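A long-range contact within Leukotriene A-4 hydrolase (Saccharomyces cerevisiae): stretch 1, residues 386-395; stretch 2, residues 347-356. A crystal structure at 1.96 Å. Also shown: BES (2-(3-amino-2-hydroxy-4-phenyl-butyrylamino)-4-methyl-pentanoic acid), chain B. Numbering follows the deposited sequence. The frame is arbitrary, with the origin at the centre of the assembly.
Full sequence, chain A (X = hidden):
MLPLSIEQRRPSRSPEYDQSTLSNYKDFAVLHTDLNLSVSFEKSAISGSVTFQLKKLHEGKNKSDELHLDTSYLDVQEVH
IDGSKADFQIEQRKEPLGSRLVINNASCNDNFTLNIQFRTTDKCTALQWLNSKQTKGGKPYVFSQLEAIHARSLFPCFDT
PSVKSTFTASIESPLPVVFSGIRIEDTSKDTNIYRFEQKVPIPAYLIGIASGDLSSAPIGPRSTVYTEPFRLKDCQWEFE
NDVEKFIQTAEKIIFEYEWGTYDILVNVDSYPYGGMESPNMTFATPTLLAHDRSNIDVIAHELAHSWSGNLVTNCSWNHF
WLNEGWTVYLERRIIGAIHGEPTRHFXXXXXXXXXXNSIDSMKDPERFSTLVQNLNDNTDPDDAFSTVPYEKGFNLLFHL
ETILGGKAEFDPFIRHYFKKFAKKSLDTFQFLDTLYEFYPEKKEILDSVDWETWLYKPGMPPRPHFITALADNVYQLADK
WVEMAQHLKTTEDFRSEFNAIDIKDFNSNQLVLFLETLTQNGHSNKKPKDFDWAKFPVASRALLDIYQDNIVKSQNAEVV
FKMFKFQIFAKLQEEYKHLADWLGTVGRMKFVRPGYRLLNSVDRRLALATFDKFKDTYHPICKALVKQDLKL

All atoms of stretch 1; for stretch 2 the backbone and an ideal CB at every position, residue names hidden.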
# COMPACT_ATOMS: atom_id res chain seq x y z
N SER A 386 9.22 3.27 2.32
CA SER A 386 9.08 3.96 3.58
C SER A 386 8.00 4.97 3.33
O SER A 386 7.36 4.95 2.28
CB SER A 386 10.37 4.69 3.94
OG SER A 386 10.59 5.78 3.05
N THR A 387 7.83 5.89 4.26
CA THR A 387 6.89 6.97 4.08
C THR A 387 7.37 8.04 3.09
O THR A 387 6.58 8.84 2.59
CB THR A 387 6.58 7.61 5.43
OG1 THR A 387 6.18 6.58 6.35
CG2 THR A 387 5.47 8.63 5.28
N VAL A 388 8.67 8.04 2.78
CA VAL A 388 9.23 9.10 1.92
C VAL A 388 8.57 9.25 0.54
O VAL A 388 8.20 10.36 0.16
CB VAL A 388 10.76 8.93 1.77
CG1 VAL A 388 11.32 9.90 0.72
CG2 VAL A 388 11.44 9.15 3.11
N PRO A 389 8.41 8.15 -0.22
CA PRO A 389 7.80 8.37 -1.53
C PRO A 389 6.37 8.91 -1.42
O PRO A 389 5.94 9.69 -2.27
CB PRO A 389 7.79 6.97 -2.18
CG PRO A 389 8.10 6.00 -1.05
CD PRO A 389 8.96 6.79 -0.09
N TYR A 390 5.66 8.47 -0.39
CA TYR A 390 4.29 8.91 -0.16
C TYR A 390 4.26 10.40 0.16
O TYR A 390 3.61 11.18 -0.53
CB TYR A 390 3.68 8.13 1.02
CG TYR A 390 3.49 6.65 0.76
CD1 TYR A 390 4.53 5.74 0.92
CD2 TYR A 390 2.25 6.16 0.37
CE1 TYR A 390 4.35 4.37 0.66
CE2 TYR A 390 2.05 4.80 0.12
CZ TYR A 390 3.10 3.92 0.27
OH TYR A 390 2.88 2.58 0.03
N GLU A 391 4.96 10.79 1.21
CA GLU A 391 4.78 12.11 1.79
C GLU A 391 5.74 13.16 1.25
O GLU A 391 5.36 14.32 1.10
CB GLU A 391 4.89 12.05 3.32
CG GLU A 391 3.80 11.22 4.00
CD GLU A 391 2.40 11.82 3.83
OE1 GLU A 391 2.27 13.04 3.59
OE2 GLU A 391 1.42 11.05 3.94
N LYS A 392 6.99 12.80 1.00
CA LYS A 392 7.85 13.76 0.32
C LYS A 392 7.31 13.91 -1.10
O LYS A 392 7.32 15.00 -1.68
CB LYS A 392 9.33 13.31 0.33
CG LYS A 392 10.30 14.40 -0.13
CD LYS A 392 11.77 13.97 -0.18
CE LYS A 392 12.50 14.16 1.15
NZ LYS A 392 14.02 14.16 1.01
N GLY A 393 6.83 12.81 -1.67
CA GLY A 393 6.21 12.84 -2.99
C GLY A 393 5.02 13.77 -3.02
O GLY A 393 4.96 14.68 -3.84
N PHE A 394 4.07 13.53 -2.13
CA PHE A 394 2.94 14.43 -1.96
C PHE A 394 3.36 15.89 -1.76
O PHE A 394 2.79 16.80 -2.37
CB PHE A 394 2.09 14.01 -0.76
CG PHE A 394 1.23 15.12 -0.24
CD1 PHE A 394 0.06 15.45 -0.87
CD2 PHE A 394 1.64 15.86 0.85
CE1 PHE A 394 -0.72 16.49 -0.42
CE2 PHE A 394 0.86 16.91 1.31
CZ PHE A 394 -0.32 17.23 0.67
N ASN A 395 4.33 16.13 -0.89
CA ASN A 395 4.74 17.51 -0.64
C ASN A 395 5.38 18.23 -1.82
O ASN A 395 5.22 19.45 -1.97
CB ASN A 395 5.63 17.60 0.60
CG ASN A 395 4.79 17.68 1.87
OD1 ASN A 395 4.15 18.70 2.13
ND2 ASN A 395 4.76 16.60 2.64
N UNK A 347 -5.19 15.92 6.94
CA UNK A 347 -4.59 14.66 6.48
C UNK A 347 -3.09 14.86 6.18
O UNK A 347 -2.26 14.01 6.51
CB UNK A 347 -5.32 14.14 5.24
N UNK A 348 -2.73 16.01 5.60
CA UNK A 348 -1.33 16.30 5.25
C UNK A 348 -0.50 16.48 6.50
O UNK A 348 0.69 16.17 6.52
CB UNK A 348 -1.23 17.55 4.37
N UNK A 349 -1.12 16.99 7.55
CA UNK A 349 -0.45 17.25 8.82
C UNK A 349 -0.10 15.95 9.50
O UNK A 349 0.95 15.83 10.10
CB UNK A 349 -1.33 18.11 9.74
N UNK A 350 -1.03 15.00 9.46
CA UNK A 350 -0.74 13.69 10.01
C UNK A 350 0.38 13.04 9.18
O UNK A 350 1.29 12.46 9.73
CB UNK A 350 -2.00 12.82 10.03
N UNK A 351 0.29 13.16 7.86
CA UNK A 351 1.31 12.65 6.95
C UNK A 351 2.69 13.25 7.20
O UNK A 351 3.72 12.56 7.10
CB UNK A 351 0.89 12.92 5.50
N UNK A 352 2.73 14.53 7.55
CA UNK A 352 3.98 15.19 7.89
C UNK A 352 4.65 14.53 9.09
O UNK A 352 5.85 14.27 9.07
CB UNK A 352 3.73 16.67 8.17
N UNK A 353 3.87 14.24 10.13
CA UNK A 353 4.43 13.59 11.30
C UNK A 353 4.81 12.13 11.02
O UNK A 353 5.78 11.65 11.58
CB UNK A 353 3.43 13.66 12.46
N UNK A 354 4.05 11.44 10.17
CA UNK A 354 4.46 10.11 9.67
C UNK A 354 5.81 10.17 8.92
O UNK A 354 6.68 9.30 9.11
CB UNK A 354 3.38 9.54 8.74
N UNK A 355 5.99 11.17 8.08
CA UNK A 355 7.27 11.34 7.37
C UNK A 355 8.41 11.53 8.36
O UNK A 355 9.47 10.89 8.26
CB UNK A 355 7.20 12.53 6.41
N UNK A 356 8.21 12.42 9.31
CA UNK A 356 9.24 12.70 10.31
C UNK A 356 9.64 11.45 11.04
O UNK A 356 10.83 11.17 11.20
CB UNK A 356 8.76 13.75 11.31
N2 BES B . 0.05 -1.20 -2.80
C1 BES B . 0.28 -0.27 -1.71
C6 BES B . 0.89 -1.01 -0.51
C7 BES B . 2.25 -1.56 -0.88
C8 BES B . 3.17 -0.75 -1.54
C12 BES B . 2.58 -2.88 -0.58
C9 BES B . 4.42 -1.25 -1.89
C11 BES B . 3.83 -3.38 -0.93
C10 BES B . 4.75 -2.57 -1.58
C2 BES B . -1.02 0.42 -1.29
O2 BES B . -1.69 1.13 -2.34
C3 BES B . -0.67 1.38 -0.20
O3 BES B . -0.05 2.42 -0.42
N1 BES B . -1.10 0.92 0.97
C4 BES B . -0.97 1.53 2.28
C13 BES B . -2.30 2.23 2.48
C14 BES B . -2.16 3.70 2.84
C15 BES B . -3.44 4.45 2.51
C16 BES B . -0.95 4.34 2.16
C5 BES B . -0.85 0.40 3.27
O1 BES B . -0.26 0.60 4.35
O4 BES B . -1.35 -0.71 2.96

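Stretch 2 is a continuous helix that crosses the helix of stretch 1 at 128° between their N-to-C directions, with the axes 9.3 Å apart at closest approach. Every position therefore has helical backbone angles, and what stretch 1 places opposite each CB is the main guide to its side chain.

At position 347 the CB points sideways and no atom of stretch 1 lies within 5.5 Å, so almost any helix-compatible residue would suit. It is S347, whose hydroxyl is hydrogen-bonded elsewhere in the structure.

Position 348 also points sideways, but its ideal CB lies 3.8 Å from F394 CE2. A small apolar side chain fits this distance, and a larger one would have to turn past the ring. The residue is A348, whose CB rests 3.8 Å from F394 CE2 in an apolar contact.

Positions 349 and 350 have nothing of stretch 1 near their CB atoms, and many residues would serve. They are L349, directed away, and I350, which starts sideways and ends leading away.

Position 351 is the most restrictive. Its CB direction is toward stretch 1, and an ideal CB would stand 2.4 Å from E391 OE1, a clash. With E391 placed as it is, glycine is the natural reading, and G351 is found. Without a side chain here, the glutamate lies close over the backbone, E391 CG coming to 3.4 Å from G351 O. Nearby, water 1 donates to both A348 O and E391 OE1, at 2.8 Å each, and accepts from N395 ND2 at 3.0 Å, joining the helices although no direct hydrogen bond crosses between them.

At position 352 the CB points sideways with no close neighbour in stretch 1, so a short residue would make no contact, whereas a long or aromatic one could reach the end of stretch 1. W352 does so with chi1 in t: its ring presents an edge to the amide of N395, with CE3 3.9 Å from N395 ND2. That amide is also held by its own helix, N395 ND2 donating to E391 O at 2.8 Å.

Position 353 is out of reach and undemanding; it is S353.

Position 354 points toward stretch 1, its ideal CB 4.1 Å from T387 CG2 and 5.0 Å from E391 CG. A small or polar residue is plausible, although a nearby carboxylate would not favour an unscreened acid. The residue is D354, which meets E391 through water 2: the water donates to D354 OD2 and E391 OE2, both at 3.1 Å.

At position 355 the ideal CB lies 3.9 Å from E391 CB and 4.4 Å from T387 CG2, with V388 beyond. Leucine, isoleucine or methionine could use this largely aliphatic surface. L355 has the largest covered area of the contact. Its CD1 packs 3.9 Å from V388 CG2, while its CD2 approaches K392 N at 4.0 Å.

Position 356 points away and is unconstrained by stretch 1; it is Q356.

Stretch 2 347-356: SALIGWSDLQ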
# COMPACT_ATOMS: atom_id res chain seq x y z
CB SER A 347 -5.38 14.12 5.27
OG SER A 347 -4.71 13.04 4.65
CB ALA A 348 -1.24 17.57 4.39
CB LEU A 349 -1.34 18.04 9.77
CG LEU A 349 -1.48 19.55 9.62
CD1 LEU A 349 -2.60 20.04 10.53
CD2 LEU A 349 -0.17 20.25 9.94
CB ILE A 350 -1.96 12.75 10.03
CG1 ILE A 350 -3.16 13.39 10.76
CG2 ILE A 350 -1.59 11.40 10.64
CD1 ILE A 350 -2.83 13.94 12.11
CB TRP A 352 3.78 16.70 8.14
CG TRP A 352 5.07 17.42 8.43
CD1 TRP A 352 5.58 17.74 9.65
CD2 TRP A 352 6.00 17.90 7.46
NE1 TRP A 352 6.77 18.42 9.49
CE2 TRP A 352 7.06 18.51 8.16
CE3 TRP A 352 6.05 17.88 6.05
CZ2 TRP A 352 8.14 19.10 7.51
CZ3 TRP A 352 7.13 18.45 5.42
CH2 TRP A 352 8.16 19.06 6.15
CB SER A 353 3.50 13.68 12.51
OG SER A 353 2.51 12.67 12.45
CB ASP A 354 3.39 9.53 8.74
CG ASP A 354 2.14 9.07 9.48
OD1 ASP A 354 2.17 8.92 10.72
OD2 ASP A 354 1.10 8.83 8.82
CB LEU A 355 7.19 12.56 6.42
CG LEU A 355 8.41 12.80 5.51
CD1 LEU A 355 8.73 11.54 4.70
CD2 LEU A 355 8.20 13.99 4.59
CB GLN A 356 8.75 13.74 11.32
CG GLN A 356 9.80 14.17 12.32
CD GLN A 356 10.89 14.99 11.68
OE1 GLN A 356 10.69 16.16 11.37
NE2 GLN A 356 12.06 14.39 11.49
O HOH W 1 2.51 15.68 4.46
O HOH W 2 1.41 8.55 5.76
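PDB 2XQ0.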